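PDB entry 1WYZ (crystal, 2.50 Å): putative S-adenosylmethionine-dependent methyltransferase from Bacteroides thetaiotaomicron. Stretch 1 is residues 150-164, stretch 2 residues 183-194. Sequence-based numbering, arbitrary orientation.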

# COMPACT_ATOMS: atom_id res chain seq x y z
N GLU A 150 12.43 -13.27 -21.98
CA GLU A 150 12.87 -12.13 -21.20
C GLU A 150 11.91 -12.15 -20.01
O GLU A 150 12.26 -11.77 -18.89
CB GLU A 150 12.70 -10.83 -22.00
CG GLU A 150 13.42 -9.63 -21.40
CD GLU A 150 14.92 -9.64 -21.66
OE1 GLU A 150 15.59 -10.65 -21.35
OE2 GLU A 150 15.44 -8.62 -22.18
N ARG A 151 10.70 -12.64 -20.27
CA ARG A 151 9.67 -12.75 -19.25
C ARG A 151 9.96 -13.95 -18.35
O ARG A 151 9.62 -13.96 -17.17
CB ARG A 151 8.30 -12.89 -19.90
CG ARG A 151 7.15 -12.81 -18.91
CD ARG A 151 5.95 -12.16 -19.54
NE ARG A 151 4.83 -13.09 -19.65
CZ ARG A 151 3.62 -12.75 -20.06
NH1 ARG A 151 3.35 -11.49 -20.39
NH2 ARG A 151 2.66 -13.67 -20.10
N ALA A 152 10.59 -14.97 -18.93
CA ALA A 152 10.94 -16.16 -18.17
C ALA A 152 12.12 -15.80 -17.28
O ALA A 152 12.23 -16.27 -16.16
CB ALA A 152 11.30 -17.28 -19.12
N LYS A 153 13.02 -14.97 -17.81
CA LYS A 153 14.19 -14.55 -17.04
C LYS A 153 13.70 -13.82 -15.81
O LYS A 153 14.12 -14.11 -14.69
CB LYS A 153 15.08 -13.61 -17.86
CG LYS A 153 16.02 -14.29 -18.86
CD LYS A 153 17.10 -13.33 -19.34
CE LYS A 153 18.04 -12.91 -18.21
NZ LYS A 153 18.91 -14.02 -17.74
N LYS A 154 12.80 -12.87 -16.03
CA LYS A 154 12.26 -12.06 -14.95
C LYS A 154 11.58 -12.91 -13.88
O LYS A 154 11.93 -12.82 -12.70
CB LYS A 154 11.28 -11.01 -15.51
CG LYS A 154 10.93 -9.88 -14.56
CD LYS A 154 12.17 -9.20 -14.03
CE LYS A 154 11.83 -7.87 -13.40
NZ LYS A 154 10.77 -8.05 -12.38
N LEU A 155 10.61 -13.74 -14.28
CA LEU A 155 9.90 -14.61 -13.34
C LEU A 155 10.90 -15.44 -12.54
O LEU A 155 10.78 -15.59 -11.33
CB LEU A 155 8.95 -15.56 -14.08
CG LEU A 155 7.79 -14.95 -14.88
CD1 LEU A 155 7.20 -15.98 -15.84
CD2 LEU A 155 6.73 -14.44 -13.90
N LYS A 156 11.90 -15.97 -13.24
CA LYS A 156 12.92 -16.80 -12.63
C LYS A 156 13.73 -16.04 -11.57
O LYS A 156 14.06 -16.60 -10.52
CB LYS A 156 13.86 -17.33 -13.73
CG LYS A 156 14.46 -18.69 -13.44
CD LYS A 156 13.43 -19.80 -13.53
CE LYS A 156 14.08 -21.17 -13.31
NZ LYS A 156 13.08 -22.27 -13.25
N THR A 157 14.04 -14.77 -11.85
CA THR A 157 14.81 -13.94 -10.93
C THR A 157 13.96 -13.52 -9.74
O THR A 157 14.43 -13.53 -8.60
CB THR A 157 15.35 -12.66 -11.63
OG1 THR A 157 16.06 -13.01 -12.82
CG2 THR A 157 16.30 -11.92 -10.71
N LEU A 158 12.72 -13.14 -10.01
CA LEU A 158 11.82 -12.75 -8.93
C LEU A 158 11.75 -13.92 -7.96
O LEU A 158 11.97 -13.76 -6.75
CB LEU A 158 10.42 -12.46 -9.48
CG LEU A 158 9.97 -11.02 -9.67
CD1 LEU A 158 11.12 -10.12 -10.10
CD2 LEU A 158 8.87 -11.00 -10.72
N GLU A 159 11.48 -15.10 -8.52
CA GLU A 159 11.36 -16.33 -7.74
C GLU A 159 12.61 -16.60 -6.90
O GLU A 159 12.51 -16.94 -5.72
CB GLU A 159 11.07 -17.52 -8.67
CG GLU A 159 10.82 -18.84 -7.94
CD GLU A 159 10.33 -19.96 -8.86
OE1 GLU A 159 10.87 -20.10 -9.98
OE2 GLU A 159 9.40 -20.70 -8.45
N GLN A 160 13.79 -16.42 -7.49
CA GLN A 160 15.02 -16.65 -6.74
C GLN A 160 15.10 -15.68 -5.56
O GLN A 160 15.49 -16.06 -4.46
CB GLN A 160 16.25 -16.52 -7.67
CG GLN A 160 16.41 -17.72 -8.62
CD GLN A 160 17.46 -17.49 -9.70
OE1 GLN A 160 17.44 -16.47 -10.39
NE2 GLN A 160 18.36 -18.45 -9.87
N ARG A 161 14.72 -14.42 -5.80
CA ARG A 161 14.74 -13.41 -4.75
C ARG A 161 13.77 -13.79 -3.63
O ARG A 161 13.99 -13.48 -2.46
CB ARG A 161 14.38 -12.03 -5.32
CG ARG A 161 15.59 -11.16 -5.63
CD ARG A 161 15.16 -9.83 -6.22
NE ARG A 161 16.26 -8.88 -6.34
CZ ARG A 161 16.12 -7.65 -6.84
NH1 ARG A 161 14.93 -7.24 -7.25
NH2 ARG A 161 17.16 -6.84 -6.91
N VAL A 162 12.69 -14.46 -4.01
CA VAL A 162 11.70 -14.90 -3.03
C VAL A 162 12.37 -15.64 -1.88
O VAL A 162 12.13 -15.35 -0.71
CB VAL A 162 10.69 -15.85 -3.67
CG1 VAL A 162 9.71 -16.34 -2.62
CG2 VAL A 162 9.97 -15.16 -4.80
N TYR A 163 13.21 -16.62 -2.24
CA TYR A 163 13.92 -17.45 -1.28
C TYR A 163 15.21 -16.81 -0.78
O TYR A 163 15.67 -17.12 0.30
CB TYR A 163 14.25 -18.78 -1.93
CG TYR A 163 13.05 -19.54 -2.39
CD1 TYR A 163 12.36 -20.38 -1.52
CD2 TYR A 163 12.61 -19.45 -3.71
CE1 TYR A 163 11.24 -21.12 -1.96
CE2 TYR A 163 11.50 -20.19 -4.16
CZ TYR A 163 10.83 -21.02 -3.27
OH TYR A 163 9.74 -21.74 -3.69
N ALA A 164 15.80 -15.95 -1.59
CA ALA A 164 17.03 -15.30 -1.19
C ALA A 164 16.84 -14.20 -0.16
O ALA A 164 17.74 -13.93 0.63
CB ALA A 164 17.74 -14.73 -2.41
N GLU A 183 0.02 -19.13 -17.62
CA GLU A 183 0.65 -20.21 -18.36
C GLU A 183 2.15 -20.06 -18.19
O GLU A 183 2.85 -21.03 -17.95
CB GLU A 183 0.29 -20.15 -19.86
CG GLU A 183 1.09 -21.11 -20.74
CD GLU A 183 0.68 -22.57 -20.56
OE1 GLU A 183 0.19 -22.93 -19.46
OE2 GLU A 183 0.88 -23.36 -21.51
N ASP A 184 2.64 -18.82 -18.29
CA ASP A 184 4.07 -18.57 -18.13
C ASP A 184 4.61 -18.83 -16.72
O ASP A 184 5.71 -19.37 -16.56
CB ASP A 184 4.43 -17.13 -18.55
CG ASP A 184 4.45 -16.95 -20.05
OD1 ASP A 184 4.97 -17.84 -20.75
OD2 ASP A 184 3.95 -15.91 -20.53
N ILE A 185 3.83 -18.46 -15.70
CA ILE A 185 4.24 -18.66 -14.33
C ILE A 185 4.43 -20.14 -14.00
O ILE A 185 5.44 -20.53 -13.40
CB ILE A 185 3.22 -18.02 -13.35
CG1 ILE A 185 3.14 -16.52 -13.63
CG2 ILE A 185 3.62 -18.28 -11.90
CD1 ILE A 185 4.19 -15.66 -13.00
N LEU A 186 3.48 -20.96 -14.43
CA LEU A 186 3.53 -22.40 -14.16
C LEU A 186 4.50 -23.18 -15.04
O LEU A 186 4.82 -24.34 -14.75
CB LEU A 186 2.12 -22.99 -14.26
CG LEU A 186 1.35 -22.80 -15.56
CD1 LEU A 186 1.80 -23.85 -16.58
CD2 LEU A 186 -0.15 -22.93 -15.28
N GLN A 187 4.99 -22.56 -16.11
CA GLN A 187 5.96 -23.23 -16.96
C GLN A 187 7.36 -22.97 -16.42
O GLN A 187 8.18 -23.89 -16.34
CB GLN A 187 5.87 -22.73 -18.40
CG GLN A 187 4.59 -23.12 -19.10
CD GLN A 187 4.44 -24.61 -19.19
OE1 GLN A 187 3.34 -25.13 -19.31
NE2 GLN A 187 5.57 -25.32 -19.15
N ASN A 188 7.62 -21.73 -16.03
CA ASN A 188 8.94 -21.33 -15.53
C ASN A 188 9.19 -21.40 -14.02
O ASN A 188 10.34 -21.48 -13.59
CB ASN A 188 9.25 -19.91 -16.00
CG ASN A 188 9.01 -19.73 -17.48
OD1 ASN A 188 7.91 -19.38 -17.91
ND2 ASN A 188 10.04 -19.98 -18.28
N CYS A 189 8.13 -21.37 -13.22
CA CYS A 189 8.31 -21.40 -11.77
C CYS A 189 8.32 -22.80 -11.18
O CYS A 189 7.84 -23.75 -11.81
CB CYS A 189 7.23 -20.55 -11.09
SG CYS A 189 7.45 -18.77 -11.41
N ARG A 190 8.88 -22.92 -9.98
CA ARG A 190 8.98 -24.20 -9.29
C ARG A 190 7.62 -24.70 -8.89
O ARG A 190 6.69 -23.92 -8.70
CB ARG A 190 9.82 -24.09 -8.00
CG ARG A 190 11.26 -23.66 -8.16
CD ARG A 190 11.99 -23.93 -6.86
NE ARG A 190 13.21 -23.13 -6.76
CZ ARG A 190 13.23 -21.80 -6.75
NH1 ARG A 190 12.09 -21.13 -6.85
NH2 ARG A 190 14.38 -21.15 -6.66
N PRO A 191 7.47 -26.02 -8.74
CA PRO A 191 6.17 -26.56 -8.34
C PRO A 191 5.72 -26.20 -6.91
O PRO A 191 4.52 -26.09 -6.64
CB PRO A 191 6.34 -28.07 -8.57
CG PRO A 191 7.81 -28.29 -8.43
CD PRO A 191 8.41 -27.09 -9.11
N GLN A 192 6.68 -25.99 -6.01
CA GLN A 192 6.33 -25.66 -4.63
C GLN A 192 6.19 -24.17 -4.33
O GLN A 192 5.64 -23.79 -3.29
CB GLN A 192 7.32 -26.31 -3.66
CG GLN A 192 7.17 -27.84 -3.59
CD GLN A 192 5.76 -28.28 -3.20
OE1 GLN A 192 5.46 -29.48 -3.14
NE2 GLN A 192 4.89 -27.31 -2.93
N THR A 193 6.68 -23.33 -5.23
CA THR A 193 6.57 -21.89 -5.04
C THR A 193 5.07 -21.61 -4.98
O THR A 193 4.28 -22.32 -5.62
CB THR A 193 7.18 -21.12 -6.24
OG1 THR A 193 8.58 -21.40 -6.34
CG2 THR A 193 6.97 -19.63 -6.08
N LYS A 194 4.66 -20.61 -4.20
CA LYS A 194 3.25 -20.25 -4.08
C LYS A 194 2.91 -19.07 -4.96
O LYS A 194 3.68 -18.11 -5.06
CB LYS A 194 2.86 -19.91 -2.63
CG LYS A 194 2.74 -21.12 -1.70
CD LYS A 194 2.01 -20.78 -0.39
CE LYS A 194 1.73 -22.05 0.41
NZ LYS A 194 0.78 -21.82 1.54

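Residues 150-164 form one continuous helix; residues 183-188 are the end of another, after which the chain leaves helical geometry at Cys 189 and continues as a loop that turns at Pro 191 and Gln 192. The two helix axes approach to 9.9 Å with 63° between their directions, so they meet over a short span, with the CA atoms of Ala 152 and Asn 188 6.1 Å apart. Farther along the first helix, the loop takes over as partner.

Near the start, Arg 151 and Asp 184 form a salt bridge. OD2 of Asp 184 lies at the edge of the guanidinium, near its plane, and accepts from Arg 151 NH2 at 2.6 Å and, weakly, from Arg 151 NE at 3.1 Å; Arg 151 NH1 is satisfied elsewhere in the structure, where Asp 184 OD2 has a further hydrogen bond. Leu 155 points toward the second stretch and supplies the apolar part of the contact, packing against Ile 185 and Cys 189.

Where the second helix ends, Lys 156 reaches in to donate from NZ to the carbonyl O of Asn 188 (2.9 Å), satisfying an acceptor of the last helical residue. Buried Glu 159 anchors the loop. Its OE2 accepts from the backbone N of Arg 190 at 2.7 Å, nearly straight at 161°, and from Thr 193 OG1 at a very short 2.4 Å; the same Arg 190 N makes a weak 3.5 Å bond to Glu 159 OE1. One carboxylate thus holds a main-chain amide and a hydroxyl three residues apart. Glu 159 OE2 also forms a salt bridge with Arg 190 NH1 at 3.2 Å, although the position of NH1 is less certain. One turn on, Tyr 163 OH donates to Thr 193 OG1 (2.9 Å), so that hydroxyl accepts from the tyrosine while donating to the glutamate. Tyr 163 CE2 lies over one face of the Arg 190 guanidinium.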